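Local structure of seryl-tRNA synthetase, cytoplasmic (Candida albicans, 3QO8) at residues T221-L231 against Y242-S252; A143-H154 against C413-K421. The protein catalyses the two-step attachment of serine to tRNA(Ser), first activating serine with ATP to Ser-AMP and then transferring it to the tRNA acceptor end. All blocks are in the same frame, centred on the assembly; numbering follows the deposited sequence. Where two conformers were deposited one is given.

Contact 1. Residues T221-L231 against Y242-S252. With SSA (5'-O-(N-(L-seryl)-sulfamoyl)adenosine), chain B.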
loop_
_atom_site.group_PDB
_atom_site.type_symbol
_atom_site.label_atom_id
_atom_site.label_comp_id
_atom_site.label_asym_id
_atom_site.label_seq_id
_atom_site.Cartn_x
_atom_site.Cartn_y
_atom_site.Cartn_z
ATOM N N THR A 221 16.697 8.806 -5.791
ATOM C CA THR A 221 17.124 7.419 -5.688
ATOM C C THR A 221 16.655 6.521 -6.837
ATOM O O THR A 221 17.244 5.468 -7.075
ATOM C CB THR A 221 16.771 6.814 -4.311
ATOM O OG1 THR A 221 17.421 5.539 -4.159
ATOM C CG2 THR A 221 15.257 6.690 -4.134
ATOM N N ALA A 222 15.621 6.947 -7.558
ATOM C CA ALA A 222 15.122 6.193 -8.709
ATOM C C ALA A 222 15.572 6.830 -10.024
ATOM O O ALA A 222 15.667 8.058 -10.128
ATOM C CB ALA A 222 13.602 6.099 -8.664
ATOM N N GLN A 223 15.844 6.002 -11.030
ATOM C CA GLN A 223 16.226 6.519 -12.345
ATOM C C GLN A 223 14.986 6.869 -13.165
ATOM O O GLN A 223 13.895 6.368 -12.890
ATOM C CB GLN A 223 17.152 5.542 -13.099
ATOM C CG GLN A 223 16.560 4.166 -13.428
ATOM C CD GLN A 223 17.582 3.224 -14.102
ATOM O OE1 GLN A 223 18.496 2.713 -13.451
ATOM N NE2 GLN A 223 17.421 2.998 -15.406
ATOM N N LEU A 224 15.168 7.714 -14.178
ATOM C CA LEU A 224 14.064 8.219 -14.996
ATOM C C LEU A 224 13.138 7.126 -15.520
ATOM O O LEU A 224 11.913 7.266 -15.495
ATOM C CB LEU A 224 14.602 9.031 -16.176
ATOM C CG LEU A 224 13.542 9.532 -17.158
ATOM C CD1 LEU A 224 12.553 10.440 -16.448
ATOM C CD2 LEU A 224 14.186 10.251 -18.332
ATOM N N SER A 225 13.725 6.039 -16.007
ATOM C CA SER A 225 12.935 4.954 -16.587
ATOM C C SER A 225 11.923 4.384 -15.589
ATOM O O SER A 225 10.868 3.886 -15.982
ATOM C CB SER A 225 13.838 3.841 -17.116
ATOM O OG SER A 225 14.410 3.105 -16.053
ATOM N N GLN A 226 12.244 4.456 -14.300
ATOM C CA GLN A 226 11.326 3.970 -13.278
ATOM C C GLN A 226 10.092 4.875 -13.191
ATOM O O GLN A 226 8.970 4.393 -13.023
ATOM C CB GLN A 226 12.035 3.821 -11.923
ATOM C CG GLN A 226 13.140 2.756 -11.944
ATOM C CD GLN A 226 13.894 2.625 -10.626
ATOM O OE1 GLN A 226 14.962 3.222 -10.441
ATOM N NE2 GLN A 226 13.351 1.827 -9.710
ATOM N N PHE A 227 10.289 6.183 -13.332
ATOM C CA PHE A 227 9.156 7.100 -13.322
ATOM C C PHE A 227 8.232 6.868 -14.516
ATOM O O PHE A 227 7.030 7.125 -14.443
ATOM C CB PHE A 227 9.630 8.552 -13.288
ATOM C CG PHE A 227 10.154 8.986 -11.948
ATOM C CD1 PHE A 227 9.294 9.477 -10.981
ATOM C CD2 PHE A 227 11.506 8.898 -11.655
ATOM C CE1 PHE A 227 9.772 9.877 -9.747
ATOM C CE2 PHE A 227 11.989 9.295 -10.424
ATOM C CZ PHE A 227 11.121 9.786 -9.468
ATOM N N ASP A 228 8.799 6.366 -15.610
ATOM C CA ASP A 228 8.055 6.189 -16.857
ATOM C C ASP A 228 7.135 4.964 -16.895
ATOM O O ASP A 228 5.976 5.065 -17.282
ATOM C CB ASP A 228 9.012 6.154 -18.055
ATOM C CG ASP A 228 9.619 7.512 -18.356
ATOM O OD1 ASP A 228 8.946 8.535 -18.107
ATOM O OD2 ASP A 228 10.769 7.557 -18.845
ATOM N N GLU A 229 7.646 3.803 -16.507
ATOM C CA GLU A 229 6.857 2.587 -16.656
ATOM C C GLU A 229 6.759 1.749 -15.389
ATOM O O GLU A 229 6.254 0.624 -15.426
ATOM C CB GLU A 229 7.404 1.731 -17.805
ATOM C CG GLU A 229 8.840 1.271 -17.620
ATOM C CD GLU A 229 9.379 0.543 -18.842
ATOM O OE1 GLU A 229 8.691 0.538 -19.888
ATOM O OE2 GLU A 229 10.489 -0.024 -18.756
ATOM N N GLU A 230 7.247 2.282 -14.273
ATOM C CA GLU A 230 7.233 1.502 -13.038
ATOM C C GLU A 230 6.327 2.088 -11.959
ATOM O O GLU A 230 5.524 1.360 -11.372
ATOM C CB GLU A 230 8.654 1.282 -12.491
ATOM C CG GLU A 230 8.757 0.176 -11.434
ATOM C CD GLU A 230 10.126 0.122 -10.744
ATOM O OE1 GLU A 230 10.706 1.202 -10.469
ATOM O OE2 GLU A 230 10.620 -1.000 -10.470
ATOM N N LEU A 231 6.440 3.393 -11.703
ATOM C CA LEU A 231 5.870 3.964 -10.477
ATOM C C LEU A 231 4.452 4.494 -10.614
ATOM O O LEU A 231 4.132 5.213 -11.559
ATOM C CB LEU A 231 6.764 5.074 -9.925
ATOM C CG LEU A 231 8.181 4.656 -9.540
ATOM C CD1 LEU A 231 8.957 5.869 -9.056
ATOM C CD2 LEU A 231 8.141 3.570 -8.472
ATOM N N TYR A 242 4.612 9.412 -4.833
ATOM C CA TYR A 242 4.725 8.151 -5.554
ATOM C C TYR A 242 4.584 6.978 -4.594
ATOM O O TYR A 242 5.017 7.055 -3.448
ATOM C CB TYR A 242 6.074 8.077 -6.265
ATOM C CG TYR A 242 6.167 9.012 -7.445
ATOM C CD1 TYR A 242 5.814 8.589 -8.717
ATOM C CD2 TYR A 242 6.579 10.328 -7.284
ATOM C CE1 TYR A 242 5.884 9.442 -9.800
ATOM C CE2 TYR A 242 6.651 11.190 -8.361
ATOM C CZ TYR A 242 6.303 10.744 -9.616
ATOM O OH TYR A 242 6.377 11.602 -10.691
ATOM N N LEU A 243 3.979 5.895 -5.065
ATOM C CA LEU A 243 4.076 4.617 -4.375
ATOM C C LEU A 243 5.434 3.983 -4.672
ATOM O O LEU A 243 5.934 4.068 -5.801
ATOM C CB LEU A 243 2.952 3.687 -4.830
ATOM C CG LEU A 243 1.568 4.067 -4.289
ATOM C CD1 LEU A 243 0.519 3.141 -4.896
ATOM C CD2 LEU A 243 1.556 3.965 -2.768
ATOM N N ILE A 244 6.034 3.345 -3.673
ATOM C CA ILE A 244 7.359 2.756 -3.849
ATOM C C ILE A 244 7.297 1.435 -4.609
ATOM O O ILE A 244 6.314 0.710 -4.502
ATOM C CB ILE A 244 8.076 2.548 -2.490
ATOM C CG1 ILE A 244 7.401 1.439 -1.665
ATOM C CG2 ILE A 244 8.153 3.904 -1.713
ATOM C CD1 ILE A 244 8.105 1.118 -0.327
ATOM N N ALA A 245 8.349 1.147 -5.386
ATOM C CA ALA A 245 8.493 -0.119 -6.096
ATOM C C ALA A 245 9.216 -1.144 -5.233
ATOM O O ALA A 245 9.168 -2.344 -5.501
ATOM C CB ALA A 245 9.269 0.102 -7.430
ATOM N N THR A 246 9.884 -0.666 -4.185
ATOM C CA THR A 246 10.697 -1.528 -3.329
ATOM C C THR A 246 11.106 -0.714 -2.115
ATOM O O THR A 246 11.309 0.496 -2.227
ATOM C CB THR A 246 11.989 -2.038 -4.072
ATOM O OG1 THR A 246 12.969 -2.449 -3.111
ATOM C CG2 THR A 246 12.597 -0.936 -4.929
ATOM N N SER A 247 11.222 -1.362 -0.958
ATOM C CA SER A 247 11.648 -0.644 0.243
ATOM C C SER A 247 13.056 -0.064 0.108
ATOM O O SER A 247 13.461 0.795 0.896
ATOM C CB SER A 247 11.504 -1.497 1.515
ATOM O OG SER A 247 12.314 -2.669 1.466
ATOM N N GLU A 248 13.792 -0.540 -0.896
ATOM C CA GLU A 248 15.100 0.012 -1.228
ATOM C C GLU A 248 15.013 1.530 -1.350
ATOM O O GLU A 248 15.882 2.262 -0.885
ATOM C CB GLU A 248 15.610 -0.577 -2.550
ATOM C CG GLU A 248 16.964 -0.044 -2.991
ATOM C CD GLU A 248 17.224 -0.194 -4.499
ATOM O OE1 GLU A 248 16.710 -1.149 -5.140
ATOM O OE2 GLU A 248 17.949 0.670 -5.043
ATOM N N GLN A 249 13.949 1.999 -1.985
ATOM C CA GLN A 249 13.800 3.420 -2.266
ATOM C C GLN A 249 13.733 4.285 -0.995
ATOM O O GLN A 249 14.595 5.144 -0.790
ATOM C CB GLN A 249 12.638 3.655 -3.231
ATOM C CG GLN A 249 13.024 3.265 -4.661
ATOM C CD GLN A 249 11.834 2.902 -5.545
ATOM O OE1 GLN A 249 10.710 2.732 -5.074
ATOM N NE2 GLN A 249 12.089 2.779 -6.841
ATOM N N PRO A 250 12.733 4.051 -0.123
ATOM C CA PRO A 250 12.695 4.907 1.076
ATOM C C PRO A 250 13.840 4.615 2.061
ATOM O O PRO A 250 14.341 5.525 2.713
ATOM C CB PRO A 250 11.317 4.598 1.708
ATOM C CG PRO A 250 10.931 3.220 1.187
ATOM C CD PRO A 250 11.570 3.149 -0.224
ATOM N N ILE A 251 14.266 3.364 2.154
ATOM C CA ILE A 251 15.327 3.029 3.091
ATOM C C ILE A 251 16.666 3.623 2.634
ATOM O O ILE A 251 17.494 4.010 3.454
ATOM C CB ILE A 251 15.409 1.496 3.324
ATOM C CG1 ILE A 251 14.107 1.010 3.979
ATOM C CG2 ILE A 251 16.653 1.150 4.167
ATOM C CD1 ILE A 251 14.007 -0.513 4.236
ATOM N N SER A 252 16.883 3.718 1.324
ATOM C CA SER A 252 18.111 4.344 0.841
ATOM C C SER A 252 18.139 5.818 1.265
ATOM O O SER A 252 19.202 6.381 1.513
ATOM C CB SER A 252 18.264 4.214 -0.684
ATOM O OG SER A 252 17.365 5.072 -1.373
HETATM N N10 SSA B . 15.559 -3.484 -4.225
HETATM C CA SSA B . 15.966 -4.467 -5.227
HETATM C CB SSA B . 16.380 -5.770 -4.543
HETATM O OG SSA B . 15.229 -6.433 -3.982
HETATM C C9 SSA B . 14.844 -4.726 -6.193
HETATM O O9 SSA B . 13.733 -4.237 -6.030
HETATM N N8 SSA B . 15.132 -5.518 -7.221
HETATM S S1 SSA B . 14.011 -6.151 -8.175
HETATM O O1S SSA B . 13.374 -5.182 -9.019
HETATM O O2S SSA B . 14.621 -7.164 -8.970
HETATM O "O5'" SSA B . 12.940 -6.850 -7.315
HETATM C "C5'" SSA B . 13.301 -7.800 -6.327
HETATM C "C4'" SSA B . 12.414 -9.040 -6.470
HETATM O "O4'" SSA B . 11.018 -8.753 -6.325
HETATM C "C3'" SSA B . 12.513 -9.711 -7.822
HETATM O "O3'" SSA B . 13.717 -10.490 -7.895
HETATM C "C2'" SSA B . 11.241 -10.551 -7.821
HETATM O "O2'" SSA B . 11.427 -11.743 -7.033
HETATM C "C1'" SSA B . 10.235 -9.661 -7.089
HETATM N N9 SSA B . 9.414 -8.910 -8.060
HETATM C C8 SSA B . 9.824 -7.921 -8.872
HETATM N N7 SSA B . 8.773 -7.509 -9.614
HETATM C C5 SSA B . 7.708 -8.247 -9.247
HETATM C C6 SSA B . 6.385 -8.265 -9.643
HETATM N N6 SSA B . 5.974 -7.404 -10.599
HETATM N N1 SSA B . 5.531 -9.143 -9.067
HETATM C C2 SSA B . 5.959 -9.989 -8.123
HETATM N N3 SSA B . 7.234 -9.986 -7.712
HETATM C C4 SSA B . 8.121 -9.133 -8.272
HETATM O O HOH W 1 16.524 3.288 -5.515
HETATM O O HOH W 2 14.933 2.433 -7.527
#
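Thr221 CA lies 6.2 Å from Gln249 CA, and Leu231 CA 6.4 Å from Leu243 CA, so the segment holding helix 224-229 runs in the opposite sense to the end of strand 239-243 and the start of helix 248-252. Near the strand, Phe227 turns the CD1-CE1 edge of its ring onto a face of Tyr242, a T-shaped stack with centroids 4.9 Å apart and planes at 86°. Leu231 fills the angle beside it: CB packs on Tyr242 CD1, while CD2 reaches Ala245 CB. Glu230 extends from a CG anti to the backbone N (chi1 -164°) until its carboxylate meets the Ala245 methyl, CD to CB 3.4 Å. Its OE1 takes Gln226 NE2 on the syn lone pair at 2.8 Å. Because Gln226 OE1 accepts from Gln223 N and Gln249 OE1 from Ala245 N, both amides are fixed with their nitrogens facing one another; these two donors, 3.3 Å from NE2 to NE2, share a water as acceptor. Thr221 OG1 donates to Ser252 OG at 2.8 Å, and Ser252 OG in turn donates a hydrogen bond to Gln249 O. In the Glu248 conformer given, a second water bridges Thr221 O and Glu248 OE2. Thr246 and Glu248 belong to the TXE motif of seryl-tRNA synthetases: Thr246 OG1 accepts a hydrogen bond from N10, the seryl amine of the bound adenylate analogue, and so, in that conformer, does Glu248 OE1 at 2.8 Å from N10. Met218 of helix 215-218 packs on Phe227, Leu231 and Gln249, strand 297-307 meets helix 248-252 through Phe304, and Met212 of the second subunit lies on Leu243.

Contact 2. Residues A143-H154 against C413-K421; sequences AAATGAPAKLSH and CCILENYQK. With SSA (5'-O-(N-(L-seryl)-sulfamoyl)adenosine), chain D.
Ala145 sets its methyl over the centre of the Tyr419 ring, CB 3.3 Å from the centroid, a CH-pi contact. The same tyrosine turns its edge to the adenosine of an analogue molecule bound here, whose N6 donates to Ala145 O at 2.8 Å; Tyr419 OH bonds to Leu330 O. Gln420, with CG between the backbone N and carbonyl carbon (chi1 73°), carries its amide to Leu152: OE1 accepts from Leu152 N at 3.0 Å, and NE2 donates to Leu152 O as well as to Glu417 O, so three bonds fix the amide's rotation. Helix 408-419, which leads into Tyr419 and Gln420, is the helix of class II motif 3, and the 143-154 loop wraps its C-terminal end. Here Ala144 N meets Asn418 OD1 on an in-plane lone pair, while ND2 of that amide donates to Trp357 O, and Ala145 N bonds Asn418 O. Thr146 OG1 donates to Gln420 O at 2.7 Å while accepting from Ala148 N, an ST turn. Farther along, the His154 ring and Glu417 carboxylate lie 19° from coplanar; OE2 stands at the ring edge, 3.1 Å from CD2, and receives His154 N on its anti side. Cys413 CB lies over a face of that imidazole, its SG oblique to the ring.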
loop_
_atom_site.group_PDB
_atom_site.type_symbol
_atom_site.label_atom_id
_atom_site.label_comp_id
_atom_site.label_asym_id
_atom_site.label_seq_id
_atom_site.Cartn_x
_atom_site.Cartn_y
_atom_site.Cartn_z
ATOM N N ALA A 143 8.962 -32.047 -8.106
ATOM C CA ALA A 143 8.957 -31.147 -6.955
ATOM C C ALA A 143 10.140 -31.489 -6.055
ATOM O O ALA A 143 10.249 -32.612 -5.568
ATOM C CB ALA A 143 7.644 -31.274 -6.196
ATOM N N ALA A 144 11.025 -30.525 -5.821
ATOM C CA ALA A 144 12.278 -30.824 -5.135
ATOM C C ALA A 144 12.104 -31.393 -3.723
ATOM O O ALA A 144 12.833 -32.297 -3.313
ATOM C CB ALA A 144 13.189 -29.592 -5.115
ATOM N N ALA A 145 11.129 -30.877 -2.985
ATOM C CA ALA A 145 10.999 -31.221 -1.582
ATOM C C ALA A 145 10.284 -32.547 -1.357
ATOM O O ALA A 145 10.534 -33.229 -0.372
ATOM C CB ALA A 145 10.288 -30.086 -0.818
ATOM N N THR A 146 9.386 -32.905 -2.261
ATOM C CA THR A 146 8.549 -34.082 -2.054
ATOM C C THR A 146 8.907 -35.249 -2.967
ATOM O O THR A 146 8.525 -36.396 -2.705
ATOM C CB THR A 146 7.073 -33.754 -2.293
ATOM O OG1 THR A 146 6.897 -33.380 -3.663
ATOM C CG2 THR A 146 6.626 -32.613 -1.387
ATOM N N GLY A 147 9.609 -34.952 -4.057
ATOM C CA GLY A 147 9.916 -35.955 -5.063
ATOM C C GLY A 147 8.746 -36.278 -5.983
ATOM O O GLY A 147 8.879 -37.081 -6.900
ATOM N N ALA A 148 7.596 -35.656 -5.746
ATOM C CA ALA A 148 6.407 -35.901 -6.557
ATOM C C ALA A 148 6.555 -35.302 -7.961
ATOM O O ALA A 148 7.313 -34.359 -8.161
ATOM C CB ALA A 148 5.172 -35.325 -5.857
ATOM N N PRO A 149 5.832 -35.851 -8.946
ATOM C CA PRO A 149 5.850 -35.211 -10.267
ATOM C C PRO A 149 5.398 -33.759 -10.120
ATOM O O PRO A 149 4.468 -33.487 -9.345
ATOM C CB PRO A 149 4.804 -36.010 -11.056
ATOM C CG PRO A 149 4.752 -37.339 -10.379
ATOM C CD PRO A 149 4.978 -37.052 -8.917
ATOM N N ALA A 150 6.064 -32.828 -10.798
ATOM C CA ALA A 150 5.655 -31.424 -10.698
ATOM C C ALA A 150 4.558 -31.224 -11.728
ATOM O O ALA A 150 4.779 -30.689 -12.814
ATOM C CB ALA A 150 6.822 -30.489 -10.936
ATOM N N LYS A 151 3.375 -31.706 -11.373
ATOM C CA LYS A 151 2.259 -31.820 -12.303
ATOM C C LYS A 151 1.546 -30.483 -12.519
ATOM O O LYS A 151 1.005 -30.236 -13.595
ATOM C CB LYS A 151 1.271 -32.863 -11.773
ATOM C CG LYS A 151 0.106 -33.170 -12.686
ATOM C CD LYS A 151 -0.707 -34.318 -12.129
ATOM C CE LYS A 151 -2.040 -34.440 -12.839
ATOM N NZ LYS A 151 -1.884 -34.704 -14.287
ATOM N N LEU A 152 1.547 -29.622 -11.501
ATOM C CA LEU A 152 0.779 -28.381 -11.576
ATOM C C LEU A 152 1.684 -27.165 -11.523
ATOM O O LEU A 152 2.712 -27.201 -10.876
ATOM C CB LEU A 152 -0.207 -28.294 -10.413
ATOM C CG LEU A 152 -1.192 -29.449 -10.333
ATOM C CD1 LEU A 152 -2.086 -29.273 -9.126
ATOM C CD2 LEU A 152 -2.002 -29.532 -11.618
ATOM N N SER A 153 1.288 -26.089 -12.194
ATOM C CA SER A 153 2.008 -24.815 -12.081
ATOM C C SER A 153 1.692 -24.172 -10.731
ATOM O O SER A 153 0.741 -24.559 -10.052
ATOM C CB SER A 153 1.543 -23.858 -13.171
ATOM O OG SER A 153 0.188 -23.528 -12.913
ATOM N N HIS A 154 2.471 -23.165 -10.344
ATOM C CA HIS A 154 2.212 -22.502 -9.076
ATOM C C HIS A 154 0.781 -21.999 -8.991
ATOM O O HIS A 154 0.155 -22.102 -7.941
ATOM C CB HIS A 154 3.193 -21.354 -8.844
ATOM C CG HIS A 154 3.315 -20.416 -10.004
ATOM N ND1 HIS A 154 2.475 -19.337 -10.182
ATOM C CD2 HIS A 154 4.187 -20.386 -11.037
ATOM C CE1 HIS A 154 2.823 -18.680 -11.274
ATOM N NE2 HIS A 154 3.860 -19.298 -11.814
ATOM N N CYS A 413 5.174 -18.840 -4.990
ATOM C CA CYS A 413 5.059 -19.577 -6.257
ATOM C C CYS A 413 6.099 -20.698 -6.373
ATOM O O CYS A 413 5.791 -21.805 -6.808
ATOM C CB CYS A 413 5.186 -18.631 -7.449
ATOM S SG CYS A 413 3.846 -17.423 -7.537
ATOM N N CYS A 414 7.328 -20.419 -5.961
ATOM C CA CYS A 414 8.393 -21.428 -6.034
ATOM C C CYS A 414 8.147 -22.585 -5.061
ATOM O O CYS A 414 8.343 -23.772 -5.390
ATOM C CB CYS A 414 9.746 -20.787 -5.730
ATOM S SG CYS A 414 11.126 -21.894 -6.060
ATOM N N ILE A 415 7.723 -22.233 -3.853
ATOM C CA ILE A 415 7.338 -23.224 -2.864
ATOM C C ILE A 415 6.224 -24.122 -3.389
ATOM O O ILE A 415 6.292 -25.351 -3.276
ATOM C CB ILE A 415 6.890 -22.534 -1.547
ATOM C CG1 ILE A 415 8.121 -21.928 -0.847
ATOM C CG2 ILE A 415 6.159 -23.535 -0.641
ATOM C CD1 ILE A 415 7.804 -20.998 0.292
ATOM N N LEU A 416 5.186 -23.510 -3.941
ATOM C CA LEU A 416 4.054 -24.280 -4.457
ATOM C C LEU A 416 4.512 -25.345 -5.449
ATOM O O LEU A 416 4.079 -26.502 -5.375
ATOM C CB LEU A 416 3.034 -23.367 -5.121
ATOM C CG LEU A 416 2.328 -22.375 -4.176
ATOM C CD1 LEU A 416 1.440 -21.428 -4.949
ATOM C CD2 LEU A 416 1.522 -23.102 -3.116
ATOM N N GLU A 417 5.369 -24.979 -6.398
ATOM C CA GLU A 417 5.740 -25.978 -7.406
ATOM C C GLU A 417 6.638 -27.051 -6.803
ATOM O O GLU A 417 6.550 -28.218 -7.178
ATOM C CB GLU A 417 6.364 -25.347 -8.660
ATOM C CG GLU A 417 5.397 -24.423 -9.399
ATOM C CD GLU A 417 5.827 -24.098 -10.819
ATOM O OE1 GLU A 417 6.890 -24.585 -11.266
ATOM O OE2 GLU A 417 5.083 -23.360 -11.495
ATOM N N ASN A 418 7.469 -26.670 -5.836
ATOM C CA ASN A 418 8.427 -27.620 -5.256
ATOM C C ASN A 418 7.921 -28.438 -4.058
ATOM O O ASN A 418 8.569 -29.390 -3.640
ATOM C CB ASN A 418 9.734 -26.905 -4.894
ATOM C CG ASN A 418 10.603 -26.641 -6.113
ATOM O OD1 ASN A 418 11.099 -27.579 -6.736
ATOM N ND2 ASN A 418 10.797 -25.359 -6.457
ATOM N N TYR A 419 6.773 -28.063 -3.505
ATOM C CA TYR A 419 6.264 -28.733 -2.311
ATOM C C TYR A 419 4.940 -29.420 -2.583
ATOM O O TYR A 419 4.313 -29.943 -1.673
ATOM C CB TYR A 419 6.160 -27.767 -1.116
ATOM C CG TYR A 419 7.469 -27.604 -0.370
ATOM C CD1 TYR A 419 8.467 -26.761 -0.851
ATOM C CD2 TYR A 419 7.711 -28.299 0.809
ATOM C CE1 TYR A 419 9.679 -26.615 -0.176
ATOM C CE2 TYR A 419 8.925 -28.161 1.496
ATOM C CZ TYR A 419 9.902 -27.315 0.991
ATOM O OH TYR A 419 11.107 -27.167 1.655
ATOM N N GLN A 420 4.533 -29.434 -3.848
ATOM C CA GLN A 420 3.299 -30.091 -4.235
ATOM C C GLN A 420 3.471 -31.600 -4.188
ATOM O O GLN A 420 4.573 -32.121 -4.346
ATOM C CB GLN A 420 2.866 -29.671 -5.652
ATOM C CG GLN A 420 3.701 -30.266 -6.784
ATOM C CD GLN A 420 3.253 -29.763 -8.152
ATOM O OE1 GLN A 420 2.191 -30.146 -8.644
ATOM N NE2 GLN A 420 4.047 -28.883 -8.756
ATOM N N LYS A 421 2.373 -32.295 -3.947
ATOM C CA LYS A 421 2.324 -33.733 -4.169
ATOM C C LYS A 421 0.893 -34.053 -4.589
ATOM O O LYS A 421 0.104 -33.139 -4.821
ATOM C CB LYS A 421 2.779 -34.504 -2.928
ATOM C CG LYS A 421 1.862 -34.372 -1.745
ATOM C CD LYS A 421 2.606 -34.671 -0.455
ATOM C CE LYS A 421 3.291 -36.014 -0.492
ATOM N NZ LYS A 421 4.097 -36.223 0.744
HETATM N N10 SSA D . 19.898 -31.079 5.610
HETATM C CA SSA D . 18.540 -31.363 6.034
HETATM C CB SSA D . 18.167 -30.408 7.164
HETATM O OG SSA D . 16.803 -30.610 7.553
HETATM C C9 SSA D . 17.601 -31.186 4.872
HETATM O O9 SSA D . 16.410 -31.422 4.994
HETATM N N8 SSA D . 18.139 -30.756 3.731
HETATM S S1 SSA D . 17.221 -30.360 2.474
HETATM O O1S SSA D . 18.024 -29.650 1.518
HETATM O O2S SSA D . 16.671 -31.550 1.879
HETATM O "O5'" SSA D . 16.063 -29.471 2.963
HETATM C "C5'" SSA D . 16.233 -28.072 3.180
HETATM C "C4'" SSA D . 15.071 -27.583 4.039
HETATM O "O4'" SSA D . 13.859 -27.528 3.282
HETATM C "C3'" SSA D . 14.799 -28.527 5.199
HETATM O "O3'" SSA D . 15.424 -28.059 6.397
HETATM C "C2'" SSA D . 13.295 -28.522 5.356
HETATM O "O2'" SSA D . 12.909 -27.562 6.335
HETATM C "C1'" SSA D . 12.759 -28.085 4.007
HETATM N N9 SSA D . 12.230 -29.295 3.336
HETATM C C8 SSA D . 12.806 -29.989 2.337
HETATM N N7 SSA D . 12.003 -31.034 2.024
HETATM C C5 SSA D . 10.925 -30.990 2.838
HETATM C C6 SSA D . 9.790 -31.777 2.979
HETATM N N6 SSA D . 9.587 -32.866 2.192
HETATM N N1 SSA D . 8.881 -31.444 3.925
HETATM C C2 SSA D . 9.056 -30.373 4.711
HETATM N N3 SSA D . 10.140 -29.596 4.592
HETATM C C4 SSA D . 11.084 -29.891 3.667
#

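How the contacts relate
From the N terminus the chain passes through the long helices of the tRNA-binding extension and strand 126-131 before reaching 143-154, the first half of contact 2. That contact closes only when the chain returns at 413-421, a loop of 258 residues that takes in most of the catalytic core. Contact 1 is nested inside it and closes a short loop of ten residues, largely strand 233-236 and the first part of strand 239-243. The two centres are 33 Å apart and their nearest atoms about 16 Å, so they do not touch. Contact 1 ties helix 224-229 and its flanks to strand 239-243 and helix 248-252 beside the seryl pocket; contact 2 ties the segment preceding helix 154-160 to the end of helix 408-419, at a separate site for the analogue.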